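Local atomic coordinates of Cow rumen GH26 endo-mannanase (Metagenome, PDB entry 6UEH), a protein that probably cleaves internal beta-1,4-linkages of mannans such as galactomannan, using a family 26 glycoside hydrolase domain joined to a CBM6-type, calcium-containing accessory domain. Residues T6-T11 / G59-T64; S267-A272 / T279-Y284; Q158-S163 / D481-K486; D386-V391 / G453-D458. One frame throughout, in Å; residues are numbered along the deposited sequence.

Contact 1 (T6-T11 / G59-T64)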
loop_
_atom_site.group_PDB
_atom_site.type_symbol
_atom_site.label_atom_id
_atom_site.label_comp_id
_atom_site.label_asym_id
_atom_site.label_seq_id
_atom_site.Cartn_x
_atom_site.Cartn_y
_atom_site.Cartn_z
ATOM N N THR A 6 -7.599 32.713 5.606
ATOM C CA THR A 6 -6.277 32.864 5.022
ATOM C C THR A 6 -6.343 32.921 3.498
ATOM O O THR A 6 -7.095 32.176 2.871
ATOM C CB THR A 6 -5.354 31.702 5.451
ATOM O OG1 THR A 6 -5.399 31.554 6.875
ATOM C CG2 THR A 6 -3.925 31.955 5.016
ATOM N N LYS A 7 -5.557 33.815 2.911
ATOM C CA LYS A 7 -5.478 33.931 1.463
ATOM C C LYS A 7 -4.290 33.135 0.932
ATOM O O LYS A 7 -3.189 33.216 1.474
ATOM C CB LYS A 7 -5.370 35.399 1.052
ATOM C CG LYS A 7 -6.549 36.253 1.501
ATOM C CD LYS A 7 -7.853 35.753 0.898
ATOM C CE LYS A 7 -9.032 36.628 1.302
ATOM N NZ LYS A 7 -9.314 36.561 2.764
ATOM N N PHE A 8 -4.518 32.367 -0.130
ATOM C CA PHE A 8 -3.480 31.503 -0.681
ATOM C C PHE A 8 -3.044 31.964 -2.073
ATOM O O PHE A 8 -3.872 32.426 -2.862
ATOM C CB PHE A 8 -3.967 30.051 -0.720
ATOM C CG PHE A 8 -4.446 29.542 0.613
ATOM C CD1 PHE A 8 -3.542 29.116 1.571
ATOM C CD2 PHE A 8 -5.799 29.507 0.910
ATOM C CE1 PHE A 8 -3.978 28.657 2.802
ATOM C CE2 PHE A 8 -6.243 29.049 2.138
ATOM C CZ PHE A 8 -5.331 28.624 3.086
ATOM N N PRO A 9 -1.741 31.838 -2.384
ATOM C CA PRO A 9 -0.691 31.266 -1.529
ATOM C C PRO A 9 -0.350 32.140 -0.325
ATOM O O PRO A 9 -0.465 33.363 -0.377
ATOM C CB PRO A 9 0.507 31.153 -2.475
ATOM C CG PRO A 9 0.276 32.209 -3.494
ATOM C CD PRO A 9 -1.213 32.264 -3.692
ATOM N N TYR A 10 0.056 31.492 0.759
ATOM C CA TYR A 10 0.309 32.174 2.017
ATOM C C TYR A 10 1.745 31.945 2.466
ATOM O O TYR A 10 2.152 30.811 2.703
ATOM C CB TYR A 10 -0.670 31.684 3.083
ATOM C CG TYR A 10 -0.501 32.327 4.436
ATOM C CD1 TYR A 10 -0.833 33.658 4.640
ATOM C CD2 TYR A 10 -0.028 31.596 5.517
ATOM C CE1 TYR A 10 -0.686 34.248 5.877
ATOM C CE2 TYR A 10 0.120 32.177 6.760
ATOM C CZ TYR A 10 -0.213 33.503 6.933
ATOM O OH TYR A 10 -0.066 34.088 8.170
ATOM N N THR A 11 2.510 33.026 2.566
ATOM C CA THR A 11 3.898 32.936 2.998
ATOM C C THR A 11 4.145 33.819 4.213
ATOM O O THR A 11 3.754 34.986 4.236
ATOM C CB THR A 11 4.872 33.337 1.872
ATOM O OG1 THR A 11 4.700 32.458 0.755
ATOM C CG2 THR A 11 6.314 33.254 2.352
ATOM N N GLY A 59 -9.855 20.600 3.468
ATOM C CA GLY A 59 -9.148 20.548 2.200
ATOM C C GLY A 59 -7.686 20.183 2.363
ATOM O O GLY A 59 -7.170 20.142 3.479
ATOM N N MET A 60 -7.019 19.918 1.245
ATOM C CA MET A 60 -5.608 19.545 1.262
ATOM C C MET A 60 -4.732 20.724 0.860
ATOM O O MET A 60 -5.063 21.470 -0.062
ATOM C CB MET A 60 -5.350 18.356 0.337
ATOM C CG MET A 60 -6.078 17.086 0.748
ATOM S SD MET A 60 -5.543 16.481 2.361
ATOM C CE MET A 60 -3.908 15.868 1.974
ATOM N N TYR A 61 -3.611 20.883 1.555
ATOM C CA TYR A 61 -2.735 22.028 1.334
ATOM C C TYR A 61 -1.263 21.628 1.292
ATOM O O TYR A 61 -0.823 20.748 2.032
ATOM C CB TYR A 61 -2.978 23.082 2.417
ATOM C CG TYR A 61 -4.310 23.779 2.266
ATOM C CD1 TYR A 61 -5.472 23.229 2.795
ATOM C CD2 TYR A 61 -4.409 24.978 1.573
ATOM C CE1 TYR A 61 -6.692 23.857 2.646
ATOM C CE2 TYR A 61 -5.626 25.615 1.417
ATOM C CZ TYR A 61 -6.765 25.051 1.954
ATOM O OH TYR A 61 -7.976 25.683 1.801
ATOM N N GLN A 62 -0.513 22.277 0.405
ATOM C CA GLN A 62 0.905 22.002 0.229
ATOM C C GLN A 62 1.755 22.857 1.165
ATOM O O GLN A 62 1.585 24.077 1.238
ATOM C CB GLN A 62 1.313 22.246 -1.225
ATOM C CG GLN A 62 2.813 22.188 -1.476
ATOM C CD GLN A 62 3.381 20.798 -1.292
ATOM O OE1 GLN A 62 2.827 19.819 -1.793
ATOM N NE2 GLN A 62 4.492 20.702 -0.569
ATOM N N PHE A 63 2.672 22.212 1.877
ATOM C CA PHE A 63 3.533 22.910 2.824
ATOM C C PHE A 63 4.985 22.901 2.360
ATOM O O PHE A 63 5.569 21.845 2.121
ATOM C CB PHE A 63 3.409 22.286 4.215
ATOM C CG PHE A 63 2.045 22.438 4.817
ATOM C CD1 PHE A 63 1.023 21.561 4.486
ATOM C CD2 PHE A 63 1.775 23.470 5.699
ATOM C CE1 PHE A 63 -0.237 21.706 5.028
ATOM C CE2 PHE A 63 0.517 23.620 6.246
ATOM C CZ PHE A 63 -0.491 22.736 5.912
ATOM N N THR A 64 5.554 24.092 2.229
ATOM C CA THR A 64 6.934 24.249 1.798
ATOM C C THR A 64 7.613 25.285 2.689
ATOM O O THR A 64 6.957 26.185 3.213
ATOM C CB THR A 64 7.015 24.682 0.320
ATOM O OG1 THR A 64 6.121 23.881 -0.462
ATOM C CG2 THR A 64 8.431 24.527 -0.224
#

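Contact 2 (S267-A272 / T279-Y284)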
loop_
_atom_site.group_PDB
_atom_site.type_symbol
_atom_site.label_atom_id
_atom_site.label_comp_id
_atom_site.label_asym_id
_atom_site.label_seq_id
_atom_site.Cartn_x
_atom_site.Cartn_y
_atom_site.Cartn_z
ATOM N N SER A 267 10.494 -22.795 9.243
ATOM C CA SER A 267 10.928 -24.008 8.555
ATOM C C SER A 267 12.440 -24.063 8.361
ATOM O O SER A 267 13.117 -23.037 8.386
ATOM C CB SER A 267 10.234 -24.124 7.196
ATOM O OG SER A 267 10.724 -25.240 6.472
ATOM N N THR A 268 12.961 -25.273 8.164
ATOM C CA THR A 268 14.374 -25.461 7.856
ATOM C C THR A 268 14.615 -25.324 6.352
ATOM O O THR A 268 15.749 -25.409 5.879
ATOM C CB THR A 268 14.880 -26.829 8.340
ATOM O OG1 THR A 268 14.048 -27.864 7.802
ATOM C CG2 THR A 268 14.844 -26.897 9.862
ATOM N N PHE A 269 13.528 -25.123 5.613
ATOM C CA PHE A 269 13.580 -24.781 4.194
ATOM C C PHE A 269 14.456 -23.545 3.997
ATOM O O PHE A 269 14.164 -22.478 4.536
ATOM C CB PHE A 269 12.156 -24.540 3.673
ATOM C CG PHE A 269 12.060 -24.303 2.187
ATOM C CD1 PHE A 269 12.218 -23.031 1.658
ATOM C CD2 PHE A 269 11.752 -25.345 1.327
ATOM C CE1 PHE A 269 12.103 -22.808 0.294
ATOM C CE2 PHE A 269 11.635 -25.131 -0.038
ATOM C CZ PHE A 269 11.811 -23.862 -0.555
ATOM N N LYS A 270 15.540 -23.697 3.242
ATOM C CA LYS A 270 16.439 -22.578 2.972
ATOM C C LYS A 270 15.879 -21.702 1.856
ATOM O O LYS A 270 15.934 -22.068 0.681
ATOM C CB LYS A 270 17.838 -23.081 2.607
ATOM C CG LYS A 270 18.568 -23.761 3.757
ATOM C CD LYS A 270 19.997 -24.120 3.375
ATOM C CE LYS A 270 20.728 -24.786 4.531
ATOM N NZ LYS A 270 20.042 -26.029 4.981
ATOM N N THR A 271 15.339 -20.548 2.237
ATOM C CA THR A 271 14.644 -19.662 1.305
ATOM C C THR A 271 15.484 -19.300 0.079
ATOM O O THR A 271 15.006 -19.377 -1.053
ATOM C CB THR A 271 14.199 -18.362 2.008
ATOM O OG1 THR A 271 13.177 -18.665 2.965
ATOM C CG2 THR A 271 13.657 -17.360 1.000
ATOM N N ALA A 272 16.736 -18.919 0.310
ATOM C CA ALA A 272 17.615 -18.484 -0.772
ATOM C C ALA A 272 17.874 -19.591 -1.794
ATOM O O ALA A 272 18.161 -19.314 -2.957
ATOM C CB ALA A 272 18.934 -17.974 -0.205
ATOM N N THR A 279 19.087 -28.026 -5.923
ATOM C CA THR A 279 18.700 -28.131 -4.522
ATOM C C THR A 279 17.278 -28.659 -4.382
ATOM O O THR A 279 16.452 -28.483 -5.279
ATOM C CB THR A 279 18.792 -26.771 -3.801
ATOM O OG1 THR A 279 17.757 -25.900 -4.279
ATOM C CG2 THR A 279 20.148 -26.130 -4.042
ATOM N N LYS A 280 16.994 -29.297 -3.251
ATOM C CA LYS A 280 15.652 -29.797 -2.973
ATOM C C LYS A 280 14.669 -28.639 -2.822
ATOM O O LYS A 280 13.493 -28.766 -3.166
ATOM C CB LYS A 280 15.651 -30.670 -1.715
ATOM C CG LYS A 280 14.323 -31.365 -1.440
ATOM C CD LYS A 280 14.463 -32.411 -0.347
ATOM C CE LYS A 280 14.931 -31.795 0.960
ATOM N NZ LYS A 280 15.193 -32.836 1.993
ATOM N N GLU A 281 15.158 -27.511 -2.309
ATOM C CA GLU A 281 14.353 -26.299 -2.215
ATOM C C GLU A 281 13.855 -25.886 -3.595
ATOM O O GLU A 281 12.680 -25.563 -3.775
ATOM C CB GLU A 281 15.153 -25.154 -1.586
ATOM C CG GLU A 281 15.226 -25.182 -0.062
ATOM C CD GLU A 281 16.341 -26.060 0.466
ATOM O OE1 GLU A 281 16.976 -26.779 -0.338
ATOM O OE2 GLU A 281 16.586 -26.030 1.692
ATOM N N ASN A 282 14.760 -25.908 -4.569
ATOM C CA ASN A 282 14.423 -25.528 -5.934
ATOM C C ASN A 282 13.470 -26.523 -6.585
ATOM O O ASN A 282 12.554 -26.133 -7.310
ATOM C CB ASN A 282 15.694 -25.394 -6.773
ATOM C CG ASN A 282 15.409 -24.985 -8.203
ATOM O OD1 ASN A 282 15.609 -25.763 -9.134
ATOM N ND2 ASN A 282 14.935 -23.756 -8.384
ATOM N N ASP A 283 13.691 -27.809 -6.324
ATOM C CA ASP A 283 12.832 -28.854 -6.866
ATOM C C ASP A 283 11.409 -28.736 -6.324
ATOM O O ASP A 283 10.442 -28.880 -7.075
ATOM C CB ASP A 283 13.399 -30.241 -6.554
ATOM C CG ASP A 283 14.598 -30.595 -7.417
ATOM O OD1 ASP A 283 14.796 -29.949 -8.470
ATOM O OD2 ASP A 283 15.336 -31.530 -7.046
ATOM N N TYR A 284 11.279 -28.474 -5.024
ATOM C CA TYR A 284 9.954 -28.290 -4.437
ATOM C C TYR A 284 9.282 -27.042 -4.990
ATOM O O TYR A 284 8.118 -27.081 -5.392
ATOM C CB TYR A 284 10.006 -28.193 -2.910
ATOM C CG TYR A 284 8.646 -27.853 -2.344
ATOM C CD1 TYR A 284 7.643 -28.814 -2.286
ATOM C CD2 TYR A 284 8.346 -26.565 -1.915
ATOM C CE1 TYR A 284 6.390 -28.511 -1.796
ATOM C CE2 TYR A 284 7.091 -26.251 -1.422
ATOM C CZ TYR A 284 6.118 -27.228 -1.366
ATOM O OH TYR A 284 4.866 -26.924 -0.879
HETATM O O HOH W 1 18.315 -27.180 3.386
#

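Contact 3 (Q158-S163 / D481-K486)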
loop_
_atom_site.group_PDB
_atom_site.type_symbol
_atom_site.label_atom_id
_atom_site.label_comp_id
_atom_site.label_asym_id
_atom_site.label_seq_id
_atom_site.Cartn_x
_atom_site.Cartn_y
_atom_site.Cartn_z
ATOM N N GLN A 158 -6.463 -3.910 -17.180
ATOM C CA GLN A 158 -5.534 -2.928 -16.630
ATOM C C GLN A 158 -5.880 -1.515 -17.094
ATOM O O GLN A 158 -5.774 -0.555 -16.325
ATOM C CB GLN A 158 -4.093 -3.272 -17.018
ATOM C CG GLN A 158 -3.032 -2.351 -16.413
ATOM C CD GLN A 158 -2.720 -2.669 -14.954
ATOM O OE1 GLN A 158 -3.574 -3.156 -14.212
ATOM N NE2 GLN A 158 -1.487 -2.395 -14.543
ATOM N N ASP A 159 -6.304 -1.390 -18.347
ATOM C CA ASP A 159 -6.678 -0.088 -18.885
ATOM C C ASP A 159 -7.959 0.426 -18.240
ATOM O O ASP A 159 -8.085 1.622 -17.985
ATOM C CB ASP A 159 -6.831 -0.153 -20.404
ATOM C CG ASP A 159 -5.500 -0.090 -21.118
ATOM O OD1 ASP A 159 -4.560 0.525 -20.570
ATOM O OD2 ASP A 159 -5.389 -0.655 -22.223
ATOM N N TYR A 160 -8.906 -0.471 -17.975
ATOM C CA TYR A 160 -10.117 -0.078 -17.263
ATOM C C TYR A 160 -9.771 0.453 -15.877
ATOM O O TYR A 160 -10.310 1.470 -15.439
ATOM C CB TYR A 160 -11.102 -1.239 -17.124
ATOM C CG TYR A 160 -12.184 -0.929 -16.111
ATOM C CD1 TYR A 160 -13.246 -0.096 -16.438
ATOM C CD2 TYR A 160 -12.125 -1.440 -14.816
ATOM C CE1 TYR A 160 -14.226 0.207 -15.515
ATOM C CE2 TYR A 160 -13.102 -1.139 -13.885
ATOM C CZ TYR A 160 -14.151 -0.316 -14.239
ATOM O OH TYR A 160 -15.128 -0.015 -13.319
ATOM N N LEU A 161 -8.884 -0.257 -15.185
ATOM C CA LEU A 161 -8.434 0.156 -13.860
ATOM C C LEU A 161 -7.792 1.538 -13.919
ATOM O O LEU A 161 -8.048 2.387 -13.068
ATOM C CB LEU A 161 -7.444 -0.859 -13.282
ATOM C CG LEU A 161 -7.974 -2.282 -13.100
ATOM C CD1 LEU A 161 -6.874 -3.227 -12.624
ATOM C CD2 LEU A 161 -9.152 -2.294 -12.138
ATOM N N GLY A 162 -6.963 1.755 -14.934
ATOM C CA GLY A 162 -6.324 3.043 -15.126
ATOM C C GLY A 162 -7.330 4.145 -15.399
ATOM O O GLY A 162 -7.077 5.313 -15.108
ATOM N N SER A 163 -8.481 3.771 -15.954
ATOM C CA SER A 163 -9.487 4.751 -16.350
ATOM C C SER A 163 -10.260 5.291 -15.152
ATOM O O SER A 163 -10.871 6.353 -15.233
ATOM C CB SER A 163 -10.461 4.146 -17.369
ATOM O OG SER A 163 -11.392 3.280 -16.745
ATOM N N ASP A 481 -21.446 -1.701 -11.538
ATOM C CA ASP A 481 -20.838 -0.578 -12.252
ATOM C C ASP A 481 -19.845 -1.023 -13.324
ATOM O O ASP A 481 -19.459 -0.232 -14.186
ATOM C CB ASP A 481 -20.126 0.361 -11.270
ATOM C CG ASP A 481 -21.057 0.927 -10.214
ATOM O OD1 ASP A 481 -22.247 1.163 -10.520
ATOM O OD2 ASP A 481 -20.592 1.144 -9.074
ATOM N N LEU A 482 -19.424 -2.283 -13.263
ATOM C CA LEU A 482 -18.415 -2.795 -14.182
ATOM C C LEU A 482 -18.970 -2.943 -15.600
ATOM O O LEU A 482 -20.166 -3.150 -15.785
ATOM C CB LEU A 482 -17.873 -4.136 -13.683
ATOM C CG LEU A 482 -17.138 -4.104 -12.340
ATOM C CD1 LEU A 482 -16.566 -5.476 -12.016
ATOM C CD2 LEU A 482 -16.037 -3.046 -12.343
ATOM N N PRO A 483 -18.097 -2.822 -16.610
ATOM C CA PRO A 483 -18.545 -2.920 -18.004
ATOM C C PRO A 483 -18.803 -4.355 -18.458
ATOM O O PRO A 483 -19.671 -4.582 -19.300
ATOM C CB PRO A 483 -17.375 -2.316 -18.798
ATOM C CG PRO A 483 -16.491 -1.644 -17.778
ATOM C CD PRO A 483 -16.686 -2.412 -16.516
ATOM N N PHE A 484 -18.059 -5.305 -17.900
ATOM C CA PHE A 484 -18.034 -6.674 -18.409
ATOM C C PHE A 484 -19.392 -7.368 -18.346
ATOM O O PHE A 484 -20.224 -7.060 -17.494
ATOM C CB PHE A 484 -16.988 -7.491 -17.646
ATOM C CG PHE A 484 -15.596 -6.924 -17.741
ATOM C CD1 PHE A 484 -14.783 -7.220 -18.824
ATOM C CD2 PHE A 484 -15.106 -6.083 -16.752
ATOM C CE1 PHE A 484 -13.503 -6.694 -18.917
ATOM C CE2 PHE A 484 -13.827 -5.554 -16.841
ATOM C CZ PHE A 484 -13.026 -5.859 -17.925
ATOM N N SER A 485 -19.601 -8.313 -19.259
ATOM C CA SER A 485 -20.892 -8.977 -19.407
ATOM C C SER A 485 -21.162 -9.975 -18.286
ATOM O O SER A 485 -20.261 -10.678 -17.830
ATOM C CB SER A 485 -20.972 -9.689 -20.760
ATOM O OG SER A 485 -20.013 -10.729 -20.848
ATOM N N LYS A 486 -22.418 -10.033 -17.854
ATOM C CA LYS A 486 -22.824 -10.931 -16.781
ATOM C C LYS A 486 -23.625 -12.104 -17.335
ATOM O O LYS A 486 -24.591 -11.914 -18.075
ATOM C CB LYS A 486 -23.645 -10.183 -15.728
ATOM C CG LYS A 486 -23.135 -8.785 -15.417
ATOM C CD LYS A 486 -23.909 -7.734 -16.201
ATOM C CE LYS A 486 -23.247 -6.375 -16.101
ATOM N NZ LYS A 486 -23.933 -5.348 -16.926
HETATM O O HOH W 2 -16.842 1.820 -14.199
#

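Contact 4 (D386-V391 / G453-D458)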
loop_
_atom_site.group_PDB
_atom_site.type_symbol
_atom_site.label_atom_id
_atom_site.label_comp_id
_atom_site.label_asym_id
_atom_site.label_seq_id
_atom_site.Cartn_x
_atom_site.Cartn_y
_atom_site.Cartn_z
ATOM N N ASP A 386 -1.228 -3.764 2.298
ATOM C CA ASP A 386 -2.097 -4.489 3.212
ATOM C C ASP A 386 -2.206 -3.730 4.527
ATOM O O ASP A 386 -1.274 -3.719 5.334
ATOM C CB ASP A 386 -1.579 -5.911 3.427
ATOM C CG ASP A 386 -1.733 -6.771 2.185
ATOM O OD1 ASP A 386 -2.021 -6.219 1.102
ATOM O OD2 ASP A 386 -1.572 -8.000 2.288
ATOM N N LYS A 387 -3.353 -3.087 4.726
ATOM C CA LYS A 387 -3.538 -2.145 5.823
ATOM C C LYS A 387 -4.330 -2.734 6.981
ATOM O O LYS A 387 -5.560 -2.780 6.948
ATOM C CB LYS A 387 -4.240 -0.884 5.321
ATOM C CG LYS A 387 -4.465 0.167 6.399
ATOM C CD LYS A 387 -5.599 1.103 6.026
ATOM C CE LYS A 387 -6.915 0.351 5.922
ATOM N NZ LYS A 387 -7.281 -0.305 7.213
ATOM N N TYR A 388 -3.621 -3.175 8.012
ATOM C CA TYR A 388 -4.268 -3.648 9.226
ATOM C C TYR A 388 -3.929 -2.705 10.371
ATOM O O TYR A 388 -2.882 -2.832 11.000
ATOM C CB TYR A 388 -3.839 -5.080 9.543
ATOM C CG TYR A 388 -4.370 -6.098 8.557
ATOM C CD1 TYR A 388 -5.618 -6.677 8.739
ATOM C CD2 TYR A 388 -3.627 -6.475 7.444
ATOM C CE1 TYR A 388 -6.114 -7.609 7.845
ATOM C CE2 TYR A 388 -4.117 -7.408 6.541
ATOM C CZ TYR A 388 -5.362 -7.969 6.747
ATOM O OH TYR A 388 -5.861 -8.899 5.860
ATOM N N ASN A 389 -4.814 -1.747 10.626
ATOM C CA ASN A 389 -4.526 -0.703 11.599
ATOM C C ASN A 389 -5.577 -0.559 12.695
ATOM O O ASN A 389 -5.743 0.523 13.253
ATOM C CB ASN A 389 -4.346 0.643 10.883
ATOM C CG ASN A 389 -5.540 1.017 10.014
ATOM O OD1 ASN A 389 -6.533 0.294 9.948
ATOM N ND2 ASN A 389 -5.443 2.160 9.348
ATOM N N THR A 390 -6.282 -1.642 13.011
ATOM C CA THR A 390 -7.251 -1.600 14.105
ATOM C C THR A 390 -6.619 -2.033 15.421
ATOM O O THR A 390 -7.142 -1.742 16.495
ATOM C CB THR A 390 -8.475 -2.492 13.832
ATOM O OG1 THR A 390 -8.047 -3.842 13.605
ATOM C CG2 THR A 390 -9.240 -1.988 12.620
ATOM N N VAL A 391 -5.496 -2.738 15.330
ATOM C CA VAL A 391 -4.796 -3.212 16.519
ATOM C C VAL A 391 -3.401 -2.603 16.574
ATOM O O VAL A 391 -3.139 -1.702 17.371
ATOM C CB VAL A 391 -4.696 -4.753 16.546
ATOM C CG1 VAL A 391 -4.078 -5.223 17.856
ATOM C CG2 VAL A 391 -6.071 -5.377 16.351
ATOM N N GLY A 453 -14.018 -13.605 6.934
ATOM C CA GLY A 453 -14.395 -13.767 8.325
ATOM C C GLY A 453 -14.669 -12.455 9.037
ATOM O O GLY A 453 -15.348 -11.577 8.504
ATOM N N GLU A 454 -14.117 -12.323 10.240
ATOM C CA GLU A 454 -14.412 -11.198 11.125
ATOM C C GLU A 454 -14.063 -9.831 10.541
ATOM O O GLU A 454 -14.593 -8.814 10.982
ATOM C CB GLU A 454 -13.670 -11.369 12.453
ATOM C CG GLU A 454 -12.168 -11.125 12.358
ATOM C CD GLU A 454 -11.523 -10.911 13.716
ATOM O OE1 GLU A 454 -10.837 -9.879 13.894
ATOM O OE2 GLU A 454 -11.701 -11.773 14.602
ATOM N N PHE A 455 -13.170 -9.798 9.562
ATOM C CA PHE A 455 -12.684 -8.519 9.060
ATOM C C PHE A 455 -13.747 -7.784 8.248
ATOM O O PHE A 455 -13.674 -6.566 8.078
ATOM C CB PHE A 455 -11.409 -8.726 8.244
ATOM C CG PHE A 455 -10.261 -9.242 9.063
ATOM C CD1 PHE A 455 -9.544 -8.389 9.888
ATOM C CD2 PHE A 455 -9.914 -10.582 9.030
ATOM C CE1 PHE A 455 -8.492 -8.863 10.657
ATOM C CE2 PHE A 455 -8.862 -11.063 9.795
ATOM C CZ PHE A 455 -8.151 -10.201 10.609
ATOM N N ILE A 456 -14.748 -8.521 7.774
ATOM C CA ILE A 456 -15.888 -7.907 7.101
ATOM C C ILE A 456 -17.173 -8.122 7.906
ATOM O O ILE A 456 -18.053 -7.262 7.924
ATOM C CB ILE A 456 -16.064 -8.455 5.660
ATOM C CG1 ILE A 456 -17.258 -7.793 4.964
ATOM C CG2 ILE A 456 -16.213 -9.970 5.663
ATOM C CD1 ILE A 456 -17.131 -6.289 4.824
ATOM N N LEU A 457 -17.261 -9.255 8.597
ATOM C CA LEU A 457 -18.488 -9.639 9.290
ATOM C C LEU A 457 -18.636 -9.017 10.681
ATOM O O LEU A 457 -19.746 -8.945 11.213
ATOM C CB LEU A 457 -18.566 -11.162 9.409
ATOM C CG LEU A 457 -18.539 -11.974 8.114
ATOM C CD1 LEU A 457 -18.553 -13.460 8.435
ATOM C CD2 LEU A 457 -19.709 -11.608 7.217
ATOM N N ASP A 458 -17.527 -8.584 11.273
ATOM C CA ASP A 458 -17.550 -8.023 12.624
ATOM C C ASP A 458 -17.486 -6.500 12.569
ATOM O O ASP A 458 -16.586 -5.929 11.952
ATOM C CB ASP A 458 -16.390 -8.580 13.456
ATOM C CG ASP A 458 -16.581 -8.381 14.951
ATOM O OD1 ASP A 458 -17.094 -7.320 15.368
ATOM O OD2 ASP A 458 -16.209 -9.297 15.714
#

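Contact 1 (T6-T11 / G59-T64)
A single aromatic pair, Phe8 with Tyr61, makes this surface contact in the beta-sandwich of the CBM6-type domain, where the run leading into strand 10-13 passes the start of strand 59-69. The rings meet obliquely, planes 38° apart and centroids 4.7 Å apart. Tyr61 sends one corner over a face of Phe8, its CE2 standing 3.5 Å from Phe8 CZ, while the carbonyl carbon of Thr6 lies off-centre over the opposite face. Each side chain has CG anti to its own carbonyl carbon (chi1 -55° for Phe8, -71° for Tyr61), which points the rings at one another and lets the side chains cross at about a right angle. Beyond the pair, both side chains touch Val55 of strand 49-55, a member of the other sheet, and Phe8 also meets Val130. Broad flat aromatic rings suit this place, because they span a gap between backbones whose nearest CA atoms, those of Phe8 and Tyr61, are 9.7 Å apart. With a serine in place of Phe8 the ring is gone, and a gap would probably open between Tyr61 and Val55. The tyrosine hydroxyl lies by the Phe8 ring, with Tyr61 OH 3.8 Å from Phe8 CE2.

Contact 2 (S267-A272 / T279-Y284)
Glu281, in the first turn of helix 280-301, meets Phe269 with its methylene groups and Lys270 with its carboxylate, joining the helix start to the loop before it in the (beta/alpha)8-barrel domain. The loop lies between the third and fourth barrel strands. Glu281 CG rests almost exactly over the ring centre of Phe269, a CH-pi contact 3.6 Å from the centroid and 11° off the ring normal. Phe269 offers that face because its CG is anti to the backbone N (chi1 -175°), which also brings CE2 near Tyr284 CD2. The glutamate chain then bends at chi2 (85°), turning the carboxylate back to the loop. There OE2 accepts a fairly straight bond from Lys270 N, 3.0 Å long, on its anti side and slightly out of the carboxylate plane. A glutamate fits this dual role, being apolar along its stem and an acceptor at its end. Exchanging it for an alanine would probably leave Lys270 N without its acceptor and, with CG gone from over the ring centre, that face of Phe269 less well packed. Thr279 is the N-cap, its OG1 accepting from Asn282 N, and Ser267 OG closes an ST turn with Phe269 N. Between Lys270 NZ and Glu281 OE2, 4.8 Å apart, a water accepts from NZ (2.6 Å) and donates to OE2 (2.7 Å), giving that oxygen a second bond.

Contact 3 (Q158-S163 / D481-K486)
Closure of the (beta/alpha)8 barrel brings the C-terminal tail, just past the last strand 476-477, against helix 152-164, which precedes the first strand; Tyr160 of the helix makes the contact with Leu482 and Pro483. Pro483 lies over a face of the Tyr160 ring, its CD 4.2 Å from the centroid and 28° off the normal, a CH-pi contact, while Pro483 CG comes 3.7 Å from Tyr160 CE1. Leu482 crosses the phenol end at about a right angle, its CD2 3.3 Å from Tyr160 OH and 3.8 Å from Tyr160 CZ. The ring extends from the helix to the tail because its CG is anti to the backbone N (chi1 166°). Ile477 of the last strand touches both Tyr160 and Leu482. A water in the ring plane, hydrogen-bonded to Tyr160 OH (2.7 Å), donates weakly to Asp481 O. Tyrosine thus gives proline a ring face and can bind a water at the ring edge; this contact rests mainly on dispersion and apolar packing, with one weak water bridge.

Contact 4 (D386-V391 / G453-D458)
Tyr388 turns the edge of its ring to the face of Phe455 in a T-shaped (edge-to-face) pair, with planes at 74° and centroids 5.5 Å apart. Tyr388 CE1 leads, 3.9 Å from Phe455 CE1 and displaced toward the rim of the phenylalanine ring. Glu454 CG lies over the opposite face of that ring, which thus lies between a tyrosine edge and a methylene group. Tyr388 OH is hydrogen-bonded to Glu428 OE1, which holds the far end of the ring in place; a tyrosine suits the spot, supplying both an aromatic edge and this polar end. Glu428 lies near the end of the seventh barrel strand, where clan GH-A glycosidases, family 26 among them, carry their nucleophile, so it is probably that residue. An acetate, probably from the crystallisation liquor, lies about 4 Å from the Tyr388 side chain and may mark a pocket. Away from the rings, Lys387 NZ donates to Asn389 OD1 from above the carbonyl plane, at 2.9 Å, and to Ser431 O, linking the strand end to the loop after strand 423-429. Asp430 touches both aromatic side chains. Strand 382-387 pairs with strand 423-429, while helix 454-457 leans on helix 187-196 through Ile456 and Leu457.

From the N terminus, contact 1 comes first, closing a 47-residue loop inside the accessory beta-sandwich and bringing the entry to strand 10-13 next to strand 59-69. It is finished before any other opens. In the catalytic domain contact 3 opens first, and its 317 intervening residues span nearly the whole barrel, so that helix 152-164 meets the tail after the last strand. Contacts 2 and 4 nest within that loop, one after the other: contact 2 closes six residues at the start of helix 280-301, and contact 4 closes a 61-residue loop, tying the end of strand 382-387 to short helix 454-457. No pair crosses. Contacts 1 and 2 have centres about 55 Å apart.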